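Local coordinates for protein putative pectin lyase (Geobacillus virus E2, PDB 7CHU) that serves as the trimeric tailspike of a deep-sea thermophilic bacteriophage and, with its pectate-lyase-like fold, probably recognises or degrades host surface polysaccharide, at residues A[114-119]-A[136-141]; A[174-179]-A[199-204]; A[360-365]-A[386-391]; A[373-378]-A[393-398]. One frame throughout, in Å; residues are numbered along the deposited sequence.

Contact 1: A[114-119]-A[136-141]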
loop_
_atom_site.group_PDB
_atom_site.type_symbol
_atom_site.label_atom_id
_atom_site.label_comp_id
_atom_site.label_asym_id
_atom_site.label_seq_id
_atom_site.Cartn_x
_atom_site.Cartn_y
_atom_site.Cartn_z
ATOM N N ILE A 114 -9.542 -17.370 20.169
ATOM C CA ILE A 114 -8.134 -17.028 20.337
ATOM C C ILE A 114 -7.517 -17.967 21.360
ATOM O O ILE A 114 -8.124 -18.246 22.404
ATOM C CB ILE A 114 -7.959 -15.557 20.783
ATOM C CG1 ILE A 114 -8.368 -14.581 19.672
ATOM C CG2 ILE A 114 -6.517 -15.291 21.241
ATOM C CD1 ILE A 114 -8.123 -13.091 20.034
ATOM N N VAL A 115 -6.306 -18.441 21.069
ATOM C CA VAL A 115 -5.414 -19.048 22.049
ATOM C C VAL A 115 -4.321 -18.033 22.364
ATOM O O VAL A 115 -3.508 -17.684 21.497
ATOM C CB VAL A 115 -4.807 -20.356 21.530
ATOM C CG1 VAL A 115 -3.784 -20.886 22.552
ATOM C CG2 VAL A 115 -5.908 -21.390 21.273
ATOM N N TYR A 116 -4.279 -17.556 23.603
ATOM C CA TYR A 116 -3.448 -16.415 23.953
ATOM C C TYR A 116 -2.219 -16.880 24.717
ATOM O O TYR A 116 -2.337 -17.669 25.666
ATOM C CB TYR A 116 -4.227 -15.409 24.798
ATOM C CG TYR A 116 -3.326 -14.271 25.195
ATOM C CD1 TYR A 116 -2.910 -13.341 24.251
ATOM C CD2 TYR A 116 -2.841 -14.160 26.493
ATOM C CE1 TYR A 116 -2.054 -12.283 24.605
ATOM C CE2 TYR A 116 -1.989 -13.120 26.852
ATOM C CZ TYR A 116 -1.602 -12.188 25.911
ATOM O OH TYR A 116 -0.750 -11.158 26.274
ATOM N N PHE A 117 -1.052 -16.380 24.308
ATOM C CA PHE A 117 0.242 -16.730 24.909
ATOM C C PHE A 117 0.774 -15.487 25.614
ATOM O O PHE A 117 1.240 -14.557 24.929
ATOM C CB PHE A 117 1.267 -17.185 23.848
ATOM C CG PHE A 117 0.914 -18.443 23.101
ATOM C CD1 PHE A 117 -0.158 -18.482 22.223
ATOM C CD2 PHE A 117 1.714 -19.564 23.216
ATOM C CE1 PHE A 117 -0.463 -19.643 21.533
ATOM C CE2 PHE A 117 1.422 -20.742 22.526
ATOM C CZ PHE A 117 0.329 -20.781 21.684
ATOM N N PRO A 118 0.763 -15.416 26.945
ATOM C CA PRO A 118 1.292 -14.229 27.634
ATOM C C PRO A 118 2.793 -14.115 27.432
ATOM O O PRO A 118 3.468 -15.055 26.997
ATOM C CB PRO A 118 0.961 -14.473 29.120
ATOM C CG PRO A 118 -0.074 -15.591 29.125
ATOM C CD PRO A 118 0.225 -16.412 27.898
ATOM N N THR A 119 3.300 -12.921 27.740
ATOM C CA THR A 119 4.733 -12.652 27.705
ATOM C C THR A 119 5.524 -13.827 28.260
ATOM O O THR A 119 5.188 -14.367 29.319
ATOM C CB THR A 119 5.034 -11.394 28.510
ATOM O OG1 THR A 119 4.431 -10.274 27.850
ATOM C CG2 THR A 119 6.547 -11.173 28.614
ATOM N N ARG A 136 -6.929 -18.683 16.276
ATOM C CA ARG A 136 -5.890 -17.672 16.162
ATOM C C ARG A 136 -4.940 -17.804 17.342
ATOM O O ARG A 136 -5.390 -17.857 18.492
ATOM C CB ARG A 136 -6.492 -16.269 16.132
ATOM C CG ARG A 136 -6.939 -15.816 14.763
ATOM C CD ARG A 136 -7.257 -14.336 14.807
ATOM N NE ARG A 136 -8.444 -14.082 15.610
ATOM C CZ ARG A 136 -8.608 -13.030 16.407
ATOM N NH1 ARG A 136 -7.653 -12.118 16.532
ATOM N NH2 ARG A 136 -9.736 -12.895 17.092
ATOM N N LEU A 137 -3.638 -17.848 17.059
ATOM C CA LEU A 137 -2.597 -17.863 18.085
ATOM C C LEU A 137 -2.074 -16.435 18.275
ATOM O O LEU A 137 -1.462 -15.861 17.370
ATOM C CB LEU A 137 -1.460 -18.802 17.704
ATOM C CG LEU A 137 -1.792 -20.225 17.225
ATOM C CD1 LEU A 137 -0.516 -21.009 16.863
ATOM C CD2 LEU A 137 -2.634 -20.989 18.262
ATOM N N VAL A 138 -2.288 -15.876 19.459
ATOM C CA VAL A 138 -1.995 -14.472 19.736
ATOM C C VAL A 138 -1.079 -14.400 20.949
ATOM O O VAL A 138 -1.382 -14.992 21.983
ATOM C CB VAL A 138 -3.290 -13.678 19.993
ATOM C CG1 VAL A 138 -2.970 -12.215 20.364
ATOM C CG2 VAL A 138 -4.241 -13.784 18.789
ATOM N N GLY A 139 0.031 -13.666 20.827
ATOM C CA GLY A 139 0.913 -13.386 21.936
ATOM C C GLY A 139 0.859 -11.934 22.388
ATOM O O GLY A 139 0.014 -11.144 21.968
ATOM N N ALA A 140 1.793 -11.587 23.267
ATOM C CA ALA A 140 1.846 -10.243 23.836
ATOM C C ALA A 140 2.692 -9.267 23.018
ATOM O O ALA A 140 2.717 -8.071 23.336
ATOM C CB ALA A 140 2.385 -10.304 25.262
ATOM N N GLY A 141 3.360 -9.741 21.968
ATOM C CA GLY A 141 4.209 -8.915 21.138
ATOM C C GLY A 141 5.142 -9.768 20.300
ATOM O O GLY A 141 5.461 -10.895 20.704
#

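Contact 2: A[174-179]-A[199-204]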
loop_
_atom_site.group_PDB
_atom_site.type_symbol
_atom_site.label_atom_id
_atom_site.label_comp_id
_atom_site.label_asym_id
_atom_site.label_seq_id
_atom_site.Cartn_x
_atom_site.Cartn_y
_atom_site.Cartn_z
ATOM N N ILE A 174 -1.874 -16.218 13.123
ATOM C CA ILE A 174 -0.912 -15.935 14.175
ATOM C C ILE A 174 -0.805 -14.415 14.276
ATOM O O ILE A 174 -0.774 -13.725 13.252
ATOM C CB ILE A 174 0.482 -16.549 13.870
ATOM C CG1 ILE A 174 0.398 -18.082 13.694
ATOM C CG2 ILE A 174 1.496 -16.174 14.962
ATOM C CD1 ILE A 174 1.725 -18.730 13.355
ATOM N N GLU A 175 -0.722 -13.895 15.500
ATOM C CA GLU A 175 -0.534 -12.467 15.734
ATOM C C GLU A 175 0.402 -12.271 16.914
ATOM O O GLU A 175 0.303 -12.978 17.915
ATOM C CB GLU A 175 -1.855 -11.730 16.021
ATOM C CG GLU A 175 -2.951 -11.854 14.974
ATOM C CD GLU A 175 -4.292 -11.297 15.496
ATOM O OE1 GLU A 175 -4.271 -10.326 16.279
ATOM O OE2 GLU A 175 -5.366 -11.837 15.153
ATOM N N LYS A 176 1.325 -11.323 16.779
ATOM C CA LYS A 176 2.074 -10.769 17.903
ATOM C C LYS A 176 2.855 -11.826 18.700
ATOM O O LYS A 176 2.742 -11.919 19.930
ATOM C CB LYS A 176 1.122 -9.998 18.825
ATOM C CG LYS A 176 0.263 -8.980 18.135
ATOM C CD LYS A 176 1.122 -7.832 17.683
ATOM C CE LYS A 176 0.320 -6.714 17.011
ATOM N NZ LYS A 176 1.278 -5.586 16.698
ATOM N N MET A 177 3.726 -12.558 18.003
ATOM C CA MET A 177 4.619 -13.511 18.657
ATOM C C MET A 177 5.721 -13.904 17.672
ATOM O O MET A 177 5.598 -13.679 16.465
ATOM C CB MET A 177 3.859 -14.758 19.150
ATOM C CG MET A 177 3.506 -15.757 18.046
ATOM S SD MET A 177 2.811 -17.339 18.693
ATOM C CE MET A 177 1.337 -16.696 19.398
ATOM N N CYS A 178 6.804 -14.485 18.209
ATOM C CA CYS A 178 7.967 -14.930 17.431
ATOM C C CYS A 178 8.102 -16.443 17.562
ATOM O O CYS A 178 7.866 -17.005 18.638
ATOM C CB CYS A 178 9.296 -14.264 17.917
ATOM S SG CYS A 178 10.828 -14.670 16.929
ATOM N N ILE A 179 8.474 -17.101 16.463
ATOM C CA ILE A 179 8.961 -18.478 16.486
ATOM C C ILE A 179 10.462 -18.430 16.222
ATOM O O ILE A 179 10.897 -17.960 15.162
ATOM C CB ILE A 179 8.256 -19.366 15.450
ATOM C CG1 ILE A 179 6.807 -19.624 15.862
ATOM C CG2 ILE A 179 9.004 -20.708 15.326
ATOM C CD1 ILE A 179 5.825 -18.513 15.450
ATOM N N PHE A 199 -2.874 -13.123 9.372
ATOM C CA PHE A 199 -1.662 -13.096 10.179
ATOM C C PHE A 199 -1.203 -11.643 10.344
ATOM O O PHE A 199 -1.266 -10.856 9.390
ATOM C CB PHE A 199 -0.541 -13.939 9.528
ATOM C CG PHE A 199 -0.866 -15.411 9.385
ATOM C CD1 PHE A 199 -1.790 -15.852 8.446
ATOM C CD2 PHE A 199 -0.229 -16.352 10.181
ATOM C CE1 PHE A 199 -2.096 -17.209 8.315
ATOM C CE2 PHE A 199 -0.516 -17.719 10.054
ATOM C CZ PHE A 199 -1.452 -18.149 9.124
ATOM N N LEU A 200 -0.749 -11.279 11.549
ATOM C CA LEU A 200 -0.325 -9.891 11.797
ATOM C C LEU A 200 0.891 -9.850 12.712
ATOM O O LEU A 200 0.854 -10.402 13.813
ATOM C CB LEU A 200 -1.471 -9.067 12.415
ATOM C CG LEU A 200 -1.154 -7.604 12.789
ATOM C CD1 LEU A 200 -0.798 -6.778 11.541
ATOM C CD2 LEU A 200 -2.325 -6.953 13.567
ATOM N N ASP A 201 1.945 -9.154 12.289
ATOM C CA ASP A 201 3.088 -8.835 13.158
ATOM C C ASP A 201 3.576 -10.077 13.917
ATOM O O ASP A 201 3.422 -10.210 15.133
ATOM C CB ASP A 201 2.713 -7.723 14.148
ATOM C CG ASP A 201 2.415 -6.382 13.452
ATOM O OD1 ASP A 201 2.893 -6.159 12.306
ATOM O OD2 ASP A 201 1.696 -5.549 14.066
ATOM N N PHE A 202 4.126 -11.018 13.171
ATOM C CA PHE A 202 4.711 -12.187 13.804
ATOM C C PHE A 202 6.049 -12.463 13.152
ATOM O O PHE A 202 6.288 -12.048 12.018
ATOM C CB PHE A 202 3.781 -13.404 13.755
ATOM C CG PHE A 202 3.744 -14.148 12.425
ATOM C CD1 PHE A 202 3.010 -13.675 11.370
ATOM C CD2 PHE A 202 4.378 -15.370 12.281
ATOM C CE1 PHE A 202 2.936 -14.383 10.176
ATOM C CE2 PHE A 202 4.298 -16.081 11.100
ATOM C CZ PHE A 202 3.574 -15.580 10.040
ATOM N N GLY A 203 6.935 -13.092 13.906
ATOM C CA GLY A 203 8.308 -13.325 13.470
ATOM C C GLY A 203 8.609 -14.800 13.345
ATOM O O GLY A 203 8.075 -15.620 14.099
ATOM N N VAL A 204 9.436 -15.145 12.362
ATOM C CA VAL A 204 9.953 -16.492 12.179
ATOM C C VAL A 204 11.434 -16.337 11.890
ATOM O O VAL A 204 11.812 -15.758 10.862
ATOM C CB VAL A 204 9.252 -17.255 11.051
ATOM C CG1 VAL A 204 9.845 -18.643 10.927
ATOM C CG2 VAL A 204 7.752 -17.378 11.325
#

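Contact 3: A[360-365]-A[386-391]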
loop_
_atom_site.group_PDB
_atom_site.type_symbol
_atom_site.label_atom_id
_atom_site.label_comp_id
_atom_site.label_asym_id
_atom_site.label_seq_id
_atom_site.Cartn_x
_atom_site.Cartn_y
_atom_site.Cartn_z
ATOM N N ASN A 360 5.213 -10.015 -18.557
ATOM C CA ASN A 360 5.570 -9.359 -17.314
ATOM C C ASN A 360 5.808 -7.868 -17.568
ATOM O O ASN A 360 6.162 -7.457 -18.678
ATOM C CB ASN A 360 6.802 -10.030 -16.730
ATOM C CG ASN A 360 6.579 -11.497 -16.492
ATOM O OD1 ASN A 360 5.980 -11.883 -15.478
ATOM N ND2 ASN A 360 7.042 -12.337 -17.432
ATOM N N VAL A 361 5.564 -7.052 -16.549
ATOM C CA VAL A 361 5.740 -5.603 -16.636
ATOM C C VAL A 361 6.742 -5.178 -15.576
ATOM O O VAL A 361 6.659 -5.619 -14.423
ATOM C CB VAL A 361 4.412 -4.844 -16.441
ATOM C CG1 VAL A 361 4.648 -3.337 -16.699
ATOM C CG2 VAL A 361 3.339 -5.385 -17.347
ATOM N N ILE A 362 7.674 -4.320 -15.964
ATOM C CA ILE A 362 8.579 -3.633 -15.044
ATOM C C ILE A 362 8.279 -2.146 -15.216
ATOM O O ILE A 362 8.630 -1.554 -16.244
ATOM C CB ILE A 362 10.054 -3.928 -15.346
ATOM C CG1 ILE A 362 10.361 -5.427 -15.183
ATOM C CG2 ILE A 362 10.938 -3.029 -14.497
ATOM C CD1 ILE A 362 11.644 -5.878 -15.860
ATOM N N ASP A 363 7.659 -1.522 -14.223
ATOM C CA ASP A 363 7.116 -0.185 -14.395
ATOM C C ASP A 363 7.422 0.715 -13.197
ATOM O O ASP A 363 7.193 0.328 -12.045
ATOM C CB ASP A 363 5.606 -0.263 -14.628
ATOM C CG ASP A 363 4.987 1.101 -14.843
ATOM O OD1 ASP A 363 4.052 1.464 -14.100
ATOM O OD2 ASP A 363 5.454 1.832 -15.752
ATOM N N GLY A 364 7.923 1.923 -13.471
ATOM C CA GLY A 364 8.222 2.859 -12.400
ATOM C C GLY A 364 9.327 2.425 -11.459
ATOM O O GLY A 364 9.381 2.897 -10.318
ATOM N N CYS A 365 10.209 1.532 -11.893
ATOM C CA CYS A 365 11.269 1.022 -11.032
ATOM C C CYS A 365 12.549 1.803 -11.258
ATOM O O CYS A 365 12.703 2.501 -12.261
ATOM C CB CYS A 365 11.543 -0.468 -11.293
ATOM S SG CYS A 365 10.152 -1.571 -10.931
ATOM N N PHE A 386 8.310 -2.896 -20.400
ATOM C CA PHE A 386 8.949 -2.131 -19.337
ATOM C C PHE A 386 8.789 -0.646 -19.593
ATOM O O PHE A 386 8.727 -0.192 -20.743
ATOM C CB PHE A 386 10.429 -2.475 -19.184
ATOM C CG PHE A 386 11.263 -2.140 -20.401
ATOM C CD1 PHE A 386 11.484 -3.095 -21.385
ATOM C CD2 PHE A 386 11.835 -0.870 -20.548
ATOM C CE1 PHE A 386 12.256 -2.792 -22.518
ATOM C CE2 PHE A 386 12.610 -0.552 -21.670
ATOM C CZ PHE A 386 12.822 -1.517 -22.656
ATOM N N CYS A 387 8.734 0.106 -18.500
ATOM C CA CYS A 387 8.666 1.568 -18.550
ATOM C C CYS A 387 9.246 2.061 -17.225
ATOM O O CYS A 387 8.524 2.268 -16.248
ATOM C CB CYS A 387 7.242 2.084 -18.757
ATOM S SG CYS A 387 7.124 3.941 -18.804
ATOM N N SER A 388 10.565 2.248 -17.203
ATOM C CA SER A 388 11.293 2.595 -15.983
ATOM C C SER A 388 12.604 3.268 -16.349
ATOM O O SER A 388 13.096 3.125 -17.469
ATOM C CB SER A 388 11.610 1.365 -15.103
ATOM O OG SER A 388 10.455 0.612 -14.827
ATOM N N ASP A 389 13.201 3.959 -15.379
ATOM C CA ASP A 389 14.483 4.642 -15.604
ATOM C C ASP A 389 15.489 4.173 -14.560
ATOM O O ASP A 389 15.434 4.593 -13.397
ATOM C CB ASP A 389 14.318 6.159 -15.565
ATOM C CG ASP A 389 15.498 6.897 -16.209
ATOM O OD1 ASP A 389 16.519 6.261 -16.542
ATOM O OD2 ASP A 389 15.388 8.124 -16.379
ATOM N N PHE A 390 16.392 3.302 -14.986
ATOM C CA PHE A 390 17.446 2.744 -14.158
ATOM C C PHE A 390 18.762 3.465 -14.426
ATOM O O PHE A 390 19.022 3.921 -15.542
ATOM C CB PHE A 390 17.650 1.251 -14.441
ATOM C CG PHE A 390 16.448 0.376 -14.168
ATOM C CD1 PHE A 390 15.584 0.013 -15.192
ATOM C CD2 PHE A 390 16.198 -0.116 -12.893
ATOM C CE1 PHE A 390 14.494 -0.828 -14.957
ATOM C CE2 PHE A 390 15.094 -0.949 -12.653
ATOM C CZ PHE A 390 14.248 -1.296 -13.681
ATOM N N ILE A 391 19.619 3.514 -13.409
ATOM C CA ILE A 391 20.972 4.014 -13.613
ATOM C C ILE A 391 21.738 3.020 -14.480
ATOM O O ILE A 391 21.754 1.813 -14.203
ATOM C CB ILE A 391 21.662 4.234 -12.261
ATOM C CG1 ILE A 391 20.993 5.399 -11.508
ATOM C CG2 ILE A 391 23.165 4.482 -12.452
ATOM C CD1 ILE A 391 21.476 5.537 -10.055
HETATM O O HOH W 1 11.562 4.438 -13.211
#

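Contact 4: A[373-378]-A[393-398]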
loop_
_atom_site.group_PDB
_atom_site.type_symbol
_atom_site.label_atom_id
_atom_site.label_comp_id
_atom_site.label_asym_id
_atom_site.label_seq_id
_atom_site.Cartn_x
_atom_site.Cartn_y
_atom_site.Cartn_z
ATOM N N GLY A 373 28.567 -6.134 -16.620
ATOM C CA GLY A 373 28.275 -6.426 -18.018
ATOM C C GLY A 373 26.865 -6.898 -18.315
ATOM O O GLY A 373 26.592 -7.323 -19.443
ATOM N N LEU A 374 25.955 -6.842 -17.338
ATOM C CA LEU A 374 24.576 -7.241 -17.577
ATOM C C LEU A 374 23.709 -5.992 -17.675
ATOM O O LEU A 374 24.152 -4.972 -18.209
ATOM C CB LEU A 374 24.098 -8.183 -16.463
ATOM C CG LEU A 374 24.986 -9.407 -16.164
ATOM C CD1 LEU A 374 24.352 -10.243 -15.071
ATOM C CD2 LEU A 374 25.283 -10.272 -17.408
ATOM N N ALA A 375 22.497 -6.033 -17.127
ATOM C CA ALA A 375 21.585 -4.904 -17.246
ATOM C C ALA A 375 20.531 -5.047 -16.161
ATOM O O ALA A 375 20.511 -6.060 -15.447
ATOM C CB ALA A 375 20.943 -4.850 -18.645
ATOM N N PRO A 376 19.646 -4.047 -16.000
ATOM C CA PRO A 376 18.528 -4.219 -15.052
ATOM C C PRO A 376 17.675 -5.443 -15.350
ATOM O O PRO A 376 17.236 -6.120 -14.413
ATOM C CB PRO A 376 17.726 -2.918 -15.208
ATOM C CG PRO A 376 18.729 -1.900 -15.651
ATOM C CD PRO A 376 19.716 -2.661 -16.520
ATOM N N PHE A 377 17.429 -5.745 -16.632
ATOM C CA PHE A 377 16.678 -6.924 -17.046
ATOM C C PHE A 377 17.346 -7.513 -18.281
ATOM O O PHE A 377 18.153 -6.855 -18.955
ATOM C CB PHE A 377 15.213 -6.581 -17.346
ATOM C CG PHE A 377 15.047 -5.353 -18.195
ATOM C CD1 PHE A 377 15.079 -5.451 -19.590
ATOM C CD2 PHE A 377 14.882 -4.100 -17.611
ATOM C CE1 PHE A 377 14.921 -4.332 -20.386
ATOM C CE2 PHE A 377 14.736 -2.963 -18.402
ATOM C CZ PHE A 377 14.769 -3.079 -19.792
ATOM N N ASN A 378 17.013 -8.775 -18.566
ATOM C CA ASN A 378 17.616 -9.491 -19.684
ATOM C C ASN A 378 16.823 -9.212 -20.959
ATOM O O ASN A 378 15.769 -8.575 -20.935
ATOM C CB ASN A 378 17.650 -10.999 -19.392
ATOM C CG ASN A 378 16.256 -11.574 -19.216
ATOM O OD1 ASN A 378 15.402 -10.939 -18.602
ATOM N ND2 ASN A 378 16.011 -12.757 -19.775
ATOM N N GLU A 393 21.125 2.296 -17.728
ATOM C CA GLU A 393 20.312 1.656 -18.753
ATOM C C GLU A 393 19.684 2.735 -19.631
ATOM O O GLU A 393 18.939 3.601 -19.145
ATOM C CB GLU A 393 19.250 0.741 -18.135
ATOM C CG GLU A 393 18.245 0.165 -19.136
ATOM C CD GLU A 393 18.891 -0.631 -20.266
ATOM O OE1 GLU A 393 19.499 -1.691 -19.985
ATOM O OE2 GLU A 393 18.783 -0.203 -21.441
ATOM N N ASN A 394 20.003 2.686 -20.923
ATOM C CA ASN A 394 19.517 3.701 -21.851
ATOM C C ASN A 394 18.068 3.476 -22.236
ATOM O O ASN A 394 17.367 4.440 -22.535
ATOM C CB ASN A 394 20.379 3.700 -23.116
ATOM C CG ASN A 394 21.752 4.272 -22.879
ATOM O OD1 ASN A 394 21.893 5.312 -22.251
ATOM N ND2 ASN A 394 22.775 3.585 -23.369
ATOM N N ARG A 395 17.626 2.222 -22.303
ATOM C CA ARG A 395 16.248 1.945 -22.705
ATOM C C ARG A 395 15.287 2.349 -21.587
ATOM O O ARG A 395 15.474 1.958 -20.431
ATOM C CB ARG A 395 16.074 0.468 -23.046
ATOM C CG ARG A 395 16.874 0.019 -24.275
ATOM C CD ARG A 395 16.918 -1.497 -24.384
ATOM N NE ARG A 395 17.749 -2.086 -23.346
ATOM C CZ ARG A 395 17.871 -3.397 -23.127
ATOM N NH1 ARG A 395 17.195 -4.276 -23.871
ATOM N NH2 ARG A 395 18.680 -3.829 -22.172
ATOM N N LYS A 396 14.276 3.156 -21.931
ATOM C CA LYS A 396 13.285 3.663 -20.980
ATOM C C LYS A 396 11.914 3.038 -21.148
ATOM O O LYS A 396 11.269 2.720 -20.155
ATOM C CB LYS A 396 13.126 5.183 -21.095
ATOM C CG LYS A 396 14.448 5.964 -21.203
ATOM C CD LYS A 396 15.371 5.706 -20.011
ATOM C CE LYS A 396 16.611 6.605 -20.072
ATOM N NZ LYS A 396 17.644 6.155 -19.108
ATOM N N LEU A 397 11.438 2.865 -22.374
ATOM C CA LEU A 397 10.187 2.160 -22.613
ATOM C C LEU A 397 10.437 1.126 -23.691
ATOM O O LEU A 397 11.221 1.368 -24.617
ATOM C CB LEU A 397 9.072 3.127 -23.037
ATOM C CG LEU A 397 7.657 2.562 -23.183
ATOM C CD1 LEU A 397 6.627 3.646 -22.885
ATOM C CD2 LEU A 397 7.406 2.006 -24.561
ATOM N N GLY A 398 9.805 -0.035 -23.571
ATOM C CA GLY A 398 10.007 -1.035 -24.598
ATOM C C GLY A 398 9.173 -2.274 -24.372
ATOM O O GLY A 398 8.619 -2.514 -23.286
HETATM O O HOH W 2 18.928 -6.611 -21.599
#

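Contact 1: A[114-119]-A[136-141]
I114, V115 and Y116 pair in parallel with R136, L137 and V138, joining strands 113-117 and 135-139, which are neighbours in the parallel beta-helix of the pectate-lyase-like region. Three backbone bonds carry the pairing. V115 N donates to R136 O (2.8 Å), V138 N to V115 O, and F117 N to V138 O (2.7 Å).

The two sides of the sheet differ in character. On the side of V115 and F117 the packing is apolar: V115 CB meets L137 CD2, and rim atom CE1 of F117 lies 4.0 Å from L137 CB. Helix 91-99 covers this side through I94 and I98. On the other side I114 reaches across to two partners. Its CG2, anti to the backbone N, touches V138 CG2 at 3.7 Å, while CG1, beside the backbone N (chi1 -68°), lies over one face of the R136 guanidinium, with CD1 3.4 Å from R136 NH2. Y116 CD1 lies 4.0 Å from V138 CG1, and Y116 OH is 3.4 Å from A140 CB.

The guanidinium finds its polar partners beyond these strands: NH1 forms a salt bridge with E175, and NH2 bonds A140 O of the third subunit. I114 thus shields one face of a buried cation, whose charge is probably balanced by E175 while its NH2 joins two subunits.

Contact 2: A[174-179]-A[199-204]
Two main-chain ladders, one on each side of a corner, join residues 174-179 to 199-204 as successive coils of the beta-helix. Before the corner L200 N donates to I174 O (3.0 Å) and K176 N to L200 O; after it G203 N donates to M177 O and I179 N to G203 O (2.8 Å). At the corner K176 N also makes a weak bond to D201 O. K176 and D201 both have positive phi (58° and 48°), so the two coils turn in the same way at matching positions.

The charged contact belongs to the same two residues. Their side chains lie side by side and point the same way, and K176 NZ forms a salt bridge with D201 OD2 at 2.7 Å, meeting the oxygen on its anti side. The other oxygen, OD1, pairs with R198 of the second subunit, so D201 links its own chain to a neighbour.

Apolar contact centres on I174, which touches two rings. Its CB is 3.8 Å from F199 CD2, and its CG2, anti to the backbone N, reaches F202 CB at 3.8 Å. CB of I174 stands over one face of the F202 ring, towards the rim, and the two side chains cross at about a right angle.

Strand 187-195 adds V189 against I174, I179 and V204, while strand 156-160 packs F158 on M177 and I179. The next coil, strand 220-228, covers F199, L200 and F202 through T220, I222, I223 and L225.

Contact 3: A[360-365]-A[386-391]
I362 and D363 pair in parallel with F386 and C387, joining strands 361-363 and 385-387 on adjacent coils of the beta-helix. C387 N donates to I362 O (2.8 Å), and G364 N returns a bond to C387 O (2.9 Å) where 360-365 leaves its strand, G364 having positive phi (65°).

Beyond the strands the S388 hydroxyl continues the pairing. With OG beside the backbone N (chi1 -53°), it accepts a nearly straight bond from C365 N at 3.1 Å. C365 O is served differently: a water accepts from D389 N (2.8 Å), though its contact with C365 O is doubtfully short, while the direct D389 N to C365 O bond is long and weak. The D389 carboxylate has its own partner, K396, through OD1.

D363 OD2 and C387 O are both acceptors, yet lie 3.1 Å apart. D363 carboxylates of all three subunits also come close, so sharing of a proton there is possible.

Apolar contact comes from F390, whose ring crosses the I362 side chain at about a right angle. I362 CG2 meets this ring at its edge, in plane, 3.8 Å from CZ, while C365 CB lies 3.7 Å from the same CZ.

Contact 4: A[373-378]-A[393-398]
The guanidinium of R395 has F377 over one face, the ring atom CE1 standing 4.1 Å from CZ. Ring and guanidinium planes are 42° apart, so the ring tilts over the cation and does not stack flat on it. At the guanidinium edge, in its plane, lie E393 OE2 and a water that accepts from NH2 (2.9 Å) and donates to F377 O, bridging the segments.

E393 is gripped side-on: R395 NE binds OE2 at 2.9 Å and NH2 binds OE1 at 3.2 Å, both from above the carboxylate plane. OE2 also accepts R395 N, on its anti lone pair, which leaves the carboxylate little freedom to rotate.

This pairing lies where the beta-helix ends: residues 373-378 belong to the loop between strands 366-368 and 385-387, and strand 395-396 leads into antiparallel strands. There a classic beta bulge sets K396 and L397 opposite the single residue I404.

P376 packs on the aliphatic part of E393, its CG 3.7 Å from E393 CB. A375 CB lies 3.7 Å from E393 OE1, near the guanidinium edge. R395 makes cation-pi contacts with Y403 and Y418, while its NH1 donates to N379 OD1.

How the contacts relate
The four contacts form two clusters along the elongated chain. Contacts 1 and 2 follow one another in sequence, with centres about 9 Å apart; strand 135-139 of contact 1 lies next to strand 169-175 of contact 2, and the R136-E175 salt bridge ties them. Contacts 3 and 4 are also about 9 Å apart between centres, but their segments alternate along the chain, and the D389-K396 salt bridge joins them. Between the clusters, contacts 2 and 3 lie about 33 Å apart between centres, with several coils of the beta-helix separating them. The order therefore runs from early coils to the antiparallel strands that follow, and every contact touches a second subunit of the trimer.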